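Side-chain contact in regulatory protein YycH-like domain-containing protein (PDB 5COZ), which is of unknown function but is probably an exported lipoprotein with a YycH-like domain, perhaps in regulation: residues Y57-G62 / L303-F308. Numbering follows the deposited sequence.
Sequences YYVKSG and LEYMLF
Y305 meets K60 and V59 of the 57-62 segment through its ring and hydroxyl, and illustrates how one tyrosine can tie together strands whose backbones do not pair. Its CB and CG make no contact with the other segment and serve as the stalk. Chi1, at -95°, strays from a staggered value as it swings the ring toward V59 and K60. Further out, CE1 comes 3.1 Å from K60 O, which sits at the edge of the ring and in its plane. CZ touches V59 CG1 at 3.9 Å; this methyl is anti to its own backbone N (chi1 178°). V59 and Y305 reach toward each other, and the methyl stands at a slant to the ring. The OH ends the path. It donates a 2.7 Å hydrogen bond to K60 O, with the donor tilted 22° from the carbonyl plane, and V59 CG1 packs 3.4 Å from Y305 OH. A water completes the grip: it donates to Y305 OH and accepts from K60 N, each bond 2.9 Å long. One phenol thus serves both backbone polar groups of K60, the carbonyl directly and the amide through water, while the lysine's NZ turns to T267. I223 and I317 also pack against the Y305 side chain. A phenylalanine here would probably deprive K60 O of this donor, the water of one anchor and V59 CG1 of its nearest contact across the pair. Strands 58-66 and 295-311 both pair with strand 314-330 and not with each other, and G62 already bonds to I317 of that shared neighbour. The tyrosine therefore spans the interval between two non-adjacent strands, a side-chain-to-backbone bridge within a mixed beta-sheet.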
ATOM      1  N   TYR A  57       4.796 -14.535  16.746  1.00  8.75           N
ATOM      2  CA  TYR A  57       5.871 -14.710  15.769  1.00  7.70           C
ATOM      3  C   TYR A  57       5.733 -16.031  14.997  1.00  9.78           C
ATOM      4  O   TYR A  57       6.551 -16.303  14.114  1.00  9.55           O
ATOM      5  CB  TYR A  57       7.232 -14.654  16.453  1.00  8.57           C
ATOM      6  CG  TYR A  57       7.628 -13.296  16.991  1.00  8.40           C
ATOM      7  CD1 TYR A  57       7.988 -12.260  16.133  1.00  9.14           C
ATOM      8  CD2 TYR A  57       7.709 -13.066  18.360  1.00  8.94           C
ATOM      9  CE1 TYR A  57       8.451 -11.033  16.628  1.00  7.86           C
ATOM     10  CE2 TYR A  57       8.161 -11.850  18.867  1.00  9.19           C
ATOM     11  CZ  TYR A  57       8.537 -10.835  17.997  1.00  8.61           C
ATOM     12  OH  TYR A  57       9.044  -9.652  18.491  1.00 10.02           O
ATOM     13  N   TYR A  58       4.727 -16.871  15.318  1.00  8.26           N
ATOM     14  CA  TYR A  58       4.531 -18.116  14.578  1.00  7.88           C
ATOM     15  C   TYR A  58       3.613 -17.828  13.413  1.00 11.87           C
ATOM     16  O   TYR A  58       2.440 -17.454  13.619  1.00 13.54           O
ATOM     17  CB  TYR A  58       3.926 -19.180  15.490  1.00 10.81           C
ATOM     18  CG  TYR A  58       4.977 -19.788  16.381  1.00 17.87           C
ATOM     19  CD1 TYR A  58       5.376 -19.153  17.555  1.00 20.28           C
ATOM     20  CD2 TYR A  58       5.616 -20.971  16.028  1.00 21.93           C
ATOM     21  CE1 TYR A  58       6.354 -19.711  18.381  1.00 20.07           C
ATOM     22  CE2 TYR A  58       6.597 -21.536  16.844  1.00 24.83           C
ATOM     23  CZ  TYR A  58       6.964 -20.899  18.015  1.00 31.72           C
ATOM     24  OH  TYR A  58       7.959 -21.440  18.792  1.00 37.43           O
ATOM     25  N   VAL A  59       4.156 -17.914  12.192  1.00  7.18           N
ATOM     26  CA  VAL A  59       3.451 -17.474  10.990  1.00  6.13           C
ATOM     27  C   VAL A  59       3.401 -18.575   9.968  1.00  9.20           C
ATOM     28  O   VAL A  59       4.409 -19.272   9.723  1.00 10.03           O
ATOM     29  CB  VAL A  59       4.157 -16.218  10.401  1.00  8.29           C
ATOM     30  CG1 VAL A  59       3.497 -15.724   9.110  1.00  8.38           C
ATOM     31  CG2 VAL A  59       4.193 -15.090  11.424  1.00  7.72           C
ATOM     32  N   LYS A  60       2.225 -18.743   9.368  1.00  6.74           N
ATOM     33  CA  LYS A  60       2.010 -19.710   8.309  1.00  7.15           C
ATOM     34  C   LYS A  60       2.519 -19.226   6.972  1.00  9.43           C
ATOM     35  O   LYS A  60       2.427 -18.046   6.666  1.00  9.73           O
ATOM     36  CB  LYS A  60       0.498 -19.940   8.085  1.00  7.74           C
ATOM     37  CG  LYS A  60      -0.223 -20.551   9.261  1.00  9.82           C
ATOM     38  CD  LYS A  60      -1.735 -20.471   8.948  1.00 12.95           C
ATOM     39  CE  LYS A  60      -2.572 -21.226   9.936  1.00 16.70           C
ATOM     40  NZ  LYS A  60      -2.434 -22.701   9.723  1.00 22.15           N
ATOM     41  N   SER A  61       3.039 -20.156   6.174  1.00  6.85           N
ATOM     42  CA  SER A  61       3.229 -19.992   4.748  1.00  6.71           C
ATOM     43  C   SER A  61       2.148 -20.798   4.093  1.00  8.68           C
ATOM     44  O   SER A  61       1.606 -21.732   4.696  1.00  8.89           O
ATOM     45  CB  SER A  61       4.595 -20.488   4.303  1.00 10.68           C
ATOM     46  OG  SER A  61       5.577 -19.620   4.827  1.00 12.64           O
ATOM     47  N   GLY A  62       1.836 -20.471   2.855  1.00  7.94           N
ATOM     48  CA  GLY A  62       0.790 -21.243   2.201  1.00  8.11           C
ATOM     49  C   GLY A  62       0.731 -21.028   0.711  1.00  9.44           C
ATOM     50  O   GLY A  62       1.692 -20.569   0.081  1.00  8.78           O
ATOM     51  N   LEU A 303       6.253  -6.205   8.733  1.00  5.19           N
ATOM     52  CA  LEU A 303       6.007  -7.631   8.531  1.00  5.06           C
ATOM     53  C   LEU A 303       4.911  -7.760   7.486  1.00  5.99           C
ATOM     54  O   LEU A 303       3.817  -7.220   7.694  1.00  6.91           O
ATOM     55  CB  LEU A 303       5.595  -8.301   9.857  1.00  5.33           C
ATOM     56  CG  LEU A 303       5.129  -9.737   9.759  1.00  7.11           C
ATOM     57  CD1 LEU A 303       6.267 -10.650   9.214  1.00  8.25           C
ATOM     58  CD2 LEU A 303       4.651 -10.210  11.163  1.00  7.10           C
ATOM     59  N   GLU A 304       5.206  -8.430   6.374  1.00  5.26           N
ATOM     60  CA  GLU A 304       4.238  -8.513   5.285  1.00  4.67           C
ATOM     61  C   GLU A 304       4.213  -9.903   4.702  1.00  5.46           C
ATOM     62  O   GLU A 304       5.123 -10.691   4.928  1.00  5.61           O
ATOM     63  CB  GLU A 304       4.565  -7.486   4.172  1.00  4.79           C
ATOM     64  CG  GLU A 304       4.709  -6.075   4.742  1.00  7.14           C
ATOM     65  CD  GLU A 304       4.972  -4.967   3.746  1.00  8.05           C
ATOM     66  OE1 GLU A 304       5.134  -5.277   2.545  1.00  8.17           O
ATOM     67  OE2 GLU A 304       5.124  -3.798   4.179  1.00  7.51           O
ATOM     68  N   TYR A 305       3.171 -10.203   3.912  1.00  5.53           N
ATOM     69  CA  TYR A 305       3.101 -11.462   3.191  1.00  5.37           C
ATOM     70  C   TYR A 305       3.430 -11.210   1.735  1.00  7.50           C
ATOM     71  O   TYR A 305       2.683 -10.514   1.032  1.00  8.34           O
ATOM     72  CB  TYR A 305       1.682 -12.055   3.291  1.00  5.83           C
ATOM     73  CG  TYR A 305       1.471 -13.069   4.389  1.00  5.71           C
ATOM     74  CD1 TYR A 305       2.332 -14.154   4.542  1.00  5.62           C
ATOM     75  CD2 TYR A 305       0.356 -13.007   5.213  1.00  5.51           C
ATOM     76  CE1 TYR A 305       2.083 -15.156   5.488  1.00  6.20           C
ATOM     77  CE2 TYR A 305       0.088 -14.008   6.156  1.00  6.56           C
ATOM     78  CZ  TYR A 305       0.951 -15.083   6.283  1.00  7.66           C
ATOM     79  OH  TYR A 305       0.670 -16.074   7.195  1.00  7.83           O
HETATM   80  N   MSE A 306       4.519 -11.813   1.264  1.00  6.00           N
HETATM   81  CA  MSE A 306       4.895 -11.664  -0.137  1.00  6.11           C
HETATM   82  C   MSE A 306       4.337 -12.837  -0.933  1.00  7.81           C
HETATM   83  O   MSE A 306       4.325 -13.972  -0.446  1.00  6.68           O
HETATM   84  CB  MSE A 306       6.413 -11.586  -0.295  1.00  7.13           C
HETATM   85  CG  MSE A 306       6.817 -11.348  -1.741  1.00  8.75           C
HETATM   86 SE   MSE A 306       8.649 -10.750  -1.889  0.75 11.54          SE
HETATM   87  CE  MSE A 306       8.370  -8.911  -1.461  1.00 11.17           C
ATOM     88  N   LEU A 307       3.859 -12.526  -2.143  1.00  7.26           N
ATOM     89  CA  LEU A 307       3.385 -13.549  -3.053  0.60  7.94           C
ATOM     90  C   LEU A 307       4.411 -13.867  -4.106  1.00  8.99           C
ATOM     91  O   LEU A 307       5.033 -12.960  -4.682  1.00  9.02           O
ATOM     92  CB  LEU A 307       2.118 -13.127  -3.732  0.60  8.17           C
ATOM     93  CG  LEU A 307       0.924 -12.911  -2.838  0.60 12.71           C
ATOM     94  CD1 LEU A 307      -0.216 -12.957  -3.636  0.60 13.80           C
ATOM     95  CD2 LEU A 307       0.710 -14.046  -1.877  0.60 15.99           C
ATOM     96  N   PHE A 308       4.584 -15.181  -4.359  1.00  7.77           N
ATOM     97  CA  PHE A 308       5.531 -15.647  -5.363  1.00  8.08           C
ATOM     98  C   PHE A 308       4.768 -16.482  -6.358  1.00 11.73           C
ATOM     99  O   PHE A 308       4.152 -17.495  -5.972  1.00 10.96           O
ATOM    100  CB  PHE A 308       6.661 -16.461  -4.699  1.00  9.34           C
ATOM    101  CG  PHE A 308       7.460 -15.696  -3.675  1.00  9.48           C
ATOM    102  CD1 PHE A 308       8.555 -14.924  -4.058  1.00 10.86           C
ATOM    103  CD2 PHE A 308       7.078 -15.683  -2.335  1.00  9.95           C
ATOM    104  CE1 PHE A 308       9.296 -14.220  -3.113  1.00 12.35           C
ATOM    105  CE2 PHE A 308       7.813 -14.980  -1.395  1.00 12.68           C
ATOM    106  CZ  PHE A 308       8.928 -14.264  -1.786  1.00 11.03           C
TER
HETATM  107  O   HOH W   1       0.065 -16.874   9.873  1.00  9.10           O